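Local coordinates for protein tyrosine--tRNA ligase (Archaeoglobus fulgidus, PDB 2CYB) that probably catalyses the ATP-dependent activation of tyrosine and its transfer to the acceptor end of tRNA(Tyr), working as a homodimer, at residues P228-E231 / V232-K235; A305-L308 / N309-L312; I183-L186 / A187-N190. All coordinates share one frame; numbering follows the deposited sequence.

Contact 1: residues P228-E231 / V232-K235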
loop_
_atom_site.group_PDB
_atom_site.type_symbol
_atom_site.label_atom_id
_atom_site.label_comp_id
_atom_site.label_asym_id
_atom_site.label_seq_id
_atom_site.Cartn_x
_atom_site.Cartn_y
_atom_site.Cartn_z
ATOM N N PRO A 228 -5.300 -7.344 -38.946
ATOM C CA PRO A 228 -5.824 -8.068 -40.109
ATOM C C PRO A 228 -4.670 -8.714 -40.888
ATOM O O PRO A 228 -3.528 -8.242 -40.832
ATOM C CB PRO A 228 -6.532 -6.974 -40.902
ATOM C CG PRO A 228 -5.719 -5.753 -40.584
ATOM C CD PRO A 228 -5.493 -5.890 -39.098
ATOM N N PRO A 229 -4.956 -9.797 -41.627
ATOM C CA PRO A 229 -3.931 -10.499 -42.406
ATOM C C PRO A 229 -2.985 -9.565 -43.152
ATOM O O PRO A 229 -1.775 -9.775 -43.161
ATOM C CB PRO A 229 -4.759 -11.374 -43.340
ATOM C CG PRO A 229 -5.910 -11.750 -42.475
ATOM C CD PRO A 229 -6.275 -10.426 -41.818
ATOM N N GLU A 230 -3.539 -8.529 -43.770
ATOM C CA GLU A 230 -2.735 -7.564 -44.511
ATOM C C GLU A 230 -1.753 -6.835 -43.603
ATOM O O GLU A 230 -0.595 -6.630 -43.967
ATOM C CB GLU A 230 -3.641 -6.537 -45.198
ATOM C CG GLU A 230 -4.174 -6.962 -46.555
ATOM C CD GLU A 230 -3.160 -6.758 -47.670
ATOM O OE1 GLU A 230 -2.087 -7.399 -47.631
ATOM O OE2 GLU A 230 -3.438 -5.951 -48.584
ATOM N N GLU A 231 -2.226 -6.436 -42.426
ATOM C CA GLU A 231 -1.389 -5.720 -41.469
ATOM C C GLU A 231 -0.303 -6.644 -40.926
ATOM O O GLU A 231 0.844 -6.230 -40.755
ATOM C CB GLU A 231 -2.247 -5.166 -40.325
ATOM C CG GLU A 231 -1.468 -4.353 -39.290
ATOM C CD GLU A 231 -0.875 -3.065 -39.850
ATOM O OE1 GLU A 231 -0.122 -2.390 -39.112
ATOM O OE2 GLU A 231 -1.157 -2.723 -41.017
ATOM N N VAL A 232 -0.661 -7.895 -40.651
ATOM C CA VAL A 232 0.331 -8.859 -40.166
ATOM C C VAL A 232 1.446 -8.984 -41.202
ATOM O O VAL A 232 2.629 -8.973 -40.869
ATOM C CB VAL A 232 -0.289 -10.253 -39.950
ATOM C CG1 VAL A 232 0.803 -11.273 -39.668
ATOM C CG2 VAL A 232 -1.283 -10.210 -38.797
ATOM N N GLU A 233 1.059 -9.096 -42.467
ATOM C CA GLU A 233 2.032 -9.225 -43.541
ATOM C C GLU A 233 2.952 -8.024 -43.609
ATOM O O GLU A 233 4.166 -8.173 -43.743
ATOM C CB GLU A 233 1.314 -9.418 -44.876
ATOM C CG GLU A 233 0.756 -10.821 -45.069
ATOM C CD GLU A 233 -0.155 -10.920 -46.278
ATOM O OE1 GLU A 233 0.046 -10.142 -47.236
ATOM O OE2 GLU A 233 -1.062 -11.780 -46.274
ATOM N N ARG A 234 2.374 -6.829 -43.505
ATOM C CA ARG A 234 3.159 -5.597 -43.549
ATOM C C ARG A 234 4.182 -5.502 -42.414
ATOM O O ARG A 234 5.345 -5.176 -42.645
ATOM C CB ARG A 234 2.228 -4.378 -43.497
ATOM C CG ARG A 234 2.966 -3.075 -43.272
ATOM C CD ARG A 234 2.021 -1.906 -43.064
ATOM N NE ARG A 234 2.710 -0.795 -42.413
ATOM C CZ ARG A 234 3.087 -0.798 -41.137
ATOM N NH1 ARG A 234 3.716 0.252 -40.625
ATOM N NH2 ARG A 234 2.818 -1.845 -40.368
ATOM N N LYS A 235 3.745 -5.776 -41.187
ATOM C CA LYS A 235 4.634 -5.711 -40.025
ATOM C C LYS A 235 5.781 -6.716 -40.115
ATOM O O LYS A 235 6.922 -6.390 -39.785
ATOM C CB LYS A 235 3.839 -5.949 -38.735
ATOM C CG LYS A 235 2.878 -4.816 -38.381
ATOM C CD LYS A 235 2.150 -5.108 -37.067
ATOM C CE LYS A 235 1.276 -3.941 -36.629
ATOM N NZ LYS A 235 0.581 -4.229 -35.337
#
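Pro228 O takes two backbone N-H groups at the opening of a helix: one from Val232 N at 2.9 Å, and, within its own turn, a weak bond from Glu231 N. Pro228 stands at the N-cap position, and Pro229, whose ring replaces an N-H, fills the first place of the helix. From there the ladder climbs in i-to-i+4 steps: Glu233 N to Pro229 O, Arg234 N to Glu230 O and Lys235 N to Glu231 O, each at 3.0 Å. Glu231 carries the side-chain contact. With CG set opposite the backbone N (chi1 -178°) and the chain bent at its second torsion, its carboxylate swings up the helix, where OE1 lies 3.2 Å from Arg234 NH2. The two chains run alongside, and the carboxylate and guanidinium planes are only 9° apart, yet they are stepped: the oxygen sits well out of the guanidinium plane, making a salt bridge of charges alone, with no N-H aimed at it. This is the first stretch of helix 229-237, which follows the KMSKS region of the class I synthetase and packs Val232 against Asn309 of helix 297-319. Lys235 crosses Glu231 with its extended chain, CE 3.2 Å from Glu231 OE1, while NZ stays 4.3 Å from that oxygen; the ammonium is taken instead by Asp227, in a salt bridge, and by Tyr222 O. Replacing Glu231 with an alanine would probably leave the Arg234 guanidinium without this acidic mate and free to turn. On another side of the helix, Glu230 OE1 and Glu233 OE1 approach to 3.5 Å, two acceptors whose carboxylates are turned 64° apart, a likely mildly unfavourable pairing at the exposed surface.

Contact 2: residues A305-L308 / N309-L312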
loop_
_atom_site.group_PDB
_atom_site.type_symbol
_atom_site.label_atom_id
_atom_site.label_comp_id
_atom_site.label_asym_id
_atom_site.label_seq_id
_atom_site.Cartn_x
_atom_site.Cartn_y
_atom_site.Cartn_z
ATOM N N ALA A 305 4.492 -15.199 -41.676
ATOM C CA ALA A 305 3.279 -14.400 -41.823
ATOM C C ALA A 305 2.084 -15.292 -42.137
ATOM O O ALA A 305 0.988 -15.087 -41.612
ATOM C CB ALA A 305 3.463 -13.348 -42.929
ATOM N N LYS A 306 2.291 -16.288 -42.998
ATOM C CA LYS A 306 1.204 -17.189 -43.367
ATOM C C LYS A 306 0.712 -18.025 -42.187
ATOM O O LYS A 306 -0.494 -18.159 -41.970
ATOM C CB LYS A 306 1.641 -18.119 -44.502
ATOM C CG LYS A 306 0.594 -19.155 -44.871
ATOM C CD LYS A 306 1.079 -20.079 -45.979
ATOM C CE LYS A 306 0.038 -21.147 -46.280
ATOM N NZ LYS A 306 0.499 -22.108 -47.323
ATOM N N TYR A 307 1.638 -18.604 -41.428
ATOM C CA TYR A 307 1.238 -19.413 -40.288
ATOM C C TYR A 307 0.617 -18.563 -39.184
ATOM O O TYR A 307 -0.374 -18.959 -38.567
ATOM C CB TYR A 307 2.430 -20.194 -39.738
ATOM C CG TYR A 307 2.705 -21.467 -40.505
ATOM C CD1 TYR A 307 3.416 -21.444 -41.702
ATOM C CD2 TYR A 307 2.225 -22.692 -40.044
ATOM C CE1 TYR A 307 3.647 -22.617 -42.425
ATOM C CE2 TYR A 307 2.448 -23.865 -40.757
ATOM C CZ TYR A 307 3.161 -23.822 -41.944
ATOM O OH TYR A 307 3.396 -24.984 -42.643
ATOM N N LEU A 308 1.199 -17.395 -38.937
ATOM C CA LEU A 308 0.667 -16.516 -37.906
ATOM C C LEU A 308 -0.749 -16.112 -38.299
ATOM O O LEU A 308 -1.645 -16.071 -37.457
ATOM C CB LEU A 308 1.548 -15.274 -37.742
ATOM C CG LEU A 308 1.220 -14.364 -36.553
ATOM C CD1 LEU A 308 1.180 -15.175 -35.256
ATOM C CD2 LEU A 308 2.274 -13.273 -36.456
ATOM N N ASN A 309 -0.960 -15.826 -39.582
ATOM C CA ASN A 309 -2.293 -15.446 -40.037
ATOM C C ASN A 309 -3.288 -16.588 -39.886
ATOM O O ASN A 309 -4.469 -16.356 -39.631
ATOM C CB ASN A 309 -2.267 -14.955 -41.488
ATOM C CG ASN A 309 -1.953 -13.477 -41.585
ATOM O OD1 ASN A 309 -2.372 -12.694 -40.732
ATOM N ND2 ASN A 309 -1.227 -13.083 -42.626
ATOM N N MET A 310 -2.818 -17.822 -40.039
ATOM C CA MET A 310 -3.700 -18.971 -39.884
ATOM C C MET A 310 -4.100 -19.052 -38.416
ATOM O O MET A 310 -5.253 -19.315 -38.076
ATOM C CB MET A 310 -2.988 -20.265 -40.300
ATOM C CG MET A 310 -2.731 -20.379 -41.794
ATOM S SD MET A 310 -2.180 -22.034 -42.278
ATOM C CE MET A 310 -0.456 -21.914 -41.898
ATOM N N LEU A 311 -3.123 -18.803 -37.556
ATOM C CA LEU A 311 -3.308 -18.839 -36.112
ATOM C C LEU A 311 -4.358 -17.816 -35.660
ATOM O O LEU A 311 -5.308 -18.153 -34.947
ATOM C CB LEU A 311 -1.954 -18.565 -35.442
ATOM C CG LEU A 311 -1.652 -19.116 -34.050
ATOM C CD1 LEU A 311 -0.161 -19.017 -33.783
ATOM C CD2 LEU A 311 -2.436 -18.347 -33.006
ATOM N N LEU A 312 -4.184 -16.569 -36.087
ATOM C CA LEU A 312 -5.099 -15.491 -35.724
ATOM C C LEU A 312 -6.462 -15.622 -36.387
ATOM O O LEU A 312 -7.488 -15.330 -35.768
ATOM C CB LEU A 312 -4.482 -14.138 -36.079
ATOM C CG LEU A 312 -3.360 -13.625 -35.172
ATOM C CD1 LEU A 312 -2.251 -14.649 -35.067
ATOM C CD2 LEU A 312 -2.825 -12.319 -35.732
#
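The methyl CE of Met310 sits over one face of the Tyr307 ring, one turn back along the same helix. CE lies 3.5 Å from the centroid of the Tyr307 ring and 20° off its normal, a CH-pi contact, and is nearest to Tyr307 CD2 at 3.4 Å. The sulfur follows behind, Met310 SD lying 5.3 Å from the Tyr307 ring centroid on much the same line of approach, so the pair is also a Met-aromatic contact, led by the methyl rather than by sulfur. Met310 runs out beside Tyr307 in the same direction, and its bend at chi3 (-82°) turns CE in over the ring. The rest of the ring has partners outside these segments: the hydroxyl OH is hydrogen-bonded to Val267 N, and Phe263 meets the ring edge-to-face. All this lies in the middle of helix 297-319, the long C-terminal helix, which here packs against helices 229-237 and 250-263, away from the tyrosine pocket. Backbone i-to-i+4 bonds run through it, among them Asn309 N to Ala305 O at 2.9 Å and Leu311 N to Tyr307 O at 2.9 Å. On the flank facing helix 229-237, the side chains of Leu308 and Leu312 cross, and both touch Val232. Leu311 rests on Arg262 of helix 250-263, its CD1 4.3 Å from Leu308 CD1. Buried Asn309 brings ND2 to 3.2 Å from Ala305 O at an angle too poor for a bond; that amide nitrogen gives a weak hydrogen bond to Pro229 O instead.

Contact 3: residues I183-L186 / A187-N190; sequences IHML and AREN
Leu186 O accepts from Asn190 N at 2.8 Å and, weakly, from Glu189 N at 3.3 Å, near the end of helix 181-190. This helix joins parallel strands 173-177 and 200-204 as the crossover of a beta-alpha-beta unit in the Rossmann fold. Glu189 N spends its better bond on Met185 O, and Arg188 N bonds to His184 O, so these backbone donors are met inside the helix. The polar side chains find their partners outside the helix. His184 ND1 is hydrogen-bonded to His203 NE2, the two rings meeting with planes about 15° apart. Arg188 NH1 donates a hydrogen bond to Pro199 O and forms a salt bridge with Glu22; Glu189 OE2 forms one with Arg136. Met185 runs alongside Arg188, its CE 3.5 Å from Arg188 CD. A chi3 of 61° bends the arginine beyond that methylene. Both side chains also touch Val18 of strand 16-18. Buried Ala187 packs on helix 154-168 through Ala163 and Ile166, and Ile183 reaches Gln162, a tyrosine-binding residue. At the far end Leu186 and Asn190 cross, the methyl Leu186 CD1 lying 3.4 Å from Asn190 ND2.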
loop_
_atom_site.group_PDB
_atom_site.type_symbol
_atom_site.label_atom_id
_atom_site.label_comp_id
_atom_site.label_asym_id
_atom_site.label_seq_id
_atom_site.Cartn_x
_atom_site.Cartn_y
_atom_site.Cartn_z
ATOM N N ILE A 183 9.400 -10.241 -8.335
ATOM C CA ILE A 183 8.158 -10.390 -7.598
ATOM C C ILE A 183 8.044 -11.850 -7.151
ATOM O O ILE A 183 7.679 -12.134 -6.014
ATOM C CB ILE A 183 6.940 -9.984 -8.458
ATOM C CG1 ILE A 183 6.953 -8.466 -8.680
ATOM C CG2 ILE A 183 5.647 -10.411 -7.769
ATOM C CD1 ILE A 183 5.854 -7.958 -9.625
ATOM N N HIS A 184 8.389 -12.781 -8.035
ATOM C CA HIS A 184 8.323 -14.185 -7.665
ATOM C C HIS A 184 9.319 -14.529 -6.565
ATOM O O HIS A 184 9.028 -15.360 -5.707
ATOM C CB HIS A 184 8.542 -15.078 -8.889
ATOM C CG HIS A 184 7.357 -15.145 -9.798
ATOM N ND1 HIS A 184 7.388 -15.780 -11.020
ATOM C CD2 HIS A 184 6.097 -14.667 -9.652
ATOM C CE1 HIS A 184 6.197 -15.689 -11.589
ATOM N NE2 HIS A 184 5.396 -15.020 -10.779
ATOM N N MET A 185 10.492 -13.904 -6.565
ATOM C CA MET A 185 11.442 -14.209 -5.498
ATOM C C MET A 185 10.896 -13.669 -4.179
ATOM O O MET A 185 11.053 -14.293 -3.123
ATOM C CB MET A 185 12.817 -13.607 -5.791
ATOM C CG MET A 185 13.509 -14.213 -7.011
ATOM S SD MET A 185 13.649 -16.027 -6.942
ATOM C CE MET A 185 12.242 -16.516 -7.957
ATOM N N LEU A 186 10.252 -12.507 -4.239
ATOM C CA LEU A 186 9.671 -11.919 -3.041
ATOM C C LEU A 186 8.615 -12.883 -2.491
ATOM O O LEU A 186 8.507 -13.075 -1.282
ATOM C CB LEU A 186 9.043 -10.560 -3.379
ATOM C CG LEU A 186 8.196 -9.833 -2.327
ATOM C CD1 LEU A 186 8.996 -9.617 -1.059
ATOM C CD2 LEU A 186 7.743 -8.496 -2.892
ATOM N N ALA A 187 7.840 -13.491 -3.386
ATOM C CA ALA A 187 6.810 -14.441 -2.980
ATOM C C ALA A 187 7.456 -15.646 -2.295
ATOM O O ALA A 187 7.044 -16.051 -1.202
ATOM C CB ALA A 187 6.010 -14.901 -4.197
ATOM N N ARG A 188 8.479 -16.210 -2.932
ATOM C CA ARG A 188 9.178 -17.371 -2.376
ATOM C C ARG A 188 9.749 -17.092 -0.984
ATOM O O ARG A 188 9.762 -17.970 -0.121
ATOM C CB ARG A 188 10.320 -17.815 -3.313
ATOM C CG ARG A 188 9.854 -18.484 -4.609
ATOM C CD ARG A 188 11.032 -18.802 -5.533
ATOM N NE ARG A 188 11.999 -19.735 -4.943
ATOM C CZ ARG A 188 11.862 -21.060 -4.920
ATOM N NH1 ARG A 188 10.795 -21.641 -5.450
ATOM N NH2 ARG A 188 12.809 -21.812 -4.375
ATOM N N GLU A 189 10.206 -15.867 -0.764
ATOM C CA GLU A 189 10.799 -15.497 0.513
ATOM C C GLU A 189 9.790 -15.100 1.596
ATOM O O GLU A 189 9.959 -15.452 2.765
ATOM C CB GLU A 189 11.804 -14.359 0.300
ATOM C CG GLU A 189 12.581 -13.959 1.539
ATOM C CD GLU A 189 13.596 -12.866 1.265
ATOM O OE1 GLU A 189 14.471 -13.066 0.398
ATOM O OE2 GLU A 189 13.522 -11.803 1.918
ATOM N N ASN A 190 8.734 -14.394 1.203
ATOM C CA ASN A 190 7.736 -13.913 2.155
ATOM C C ASN A 190 6.513 -14.777 2.431
ATOM O O ASN A 190 6.001 -14.764 3.551
ATOM C CB ASN A 190 7.264 -12.521 1.732
ATOM C CG ASN A 190 8.270 -11.447 2.067
ATOM O OD1 ASN A 190 9.450 -11.728 2.266
ATOM N ND2 ASN A 190 7.811 -10.205 2.122
#

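In the fold
Contacts 1 and 2 form one helix-helix interface. Their centres are 10 Å apart, and Asn309 of contact 2 sits at the seam: its OD1 lies 3.2 Å from Pro229 CA and 3.3 Å from Val232 CB, while Leu312 CD2 approaches Val232 CG2 at 4.0 Å. Contact 3 belongs to the Rossmann-fold beta-alpha-beta unit, on the opposite side of the chain's centre, its own centre 40 Å from that of contact 1 and 38 Å from that of contact 2. It adjoins bound tyrosine, the Ile183 side chain being about 5 Å from the ligand. In contact 1 the Lys235 side chain lies about 11 Å from that of Ser217, a predicted ATP-binding residue of the KMSKS region.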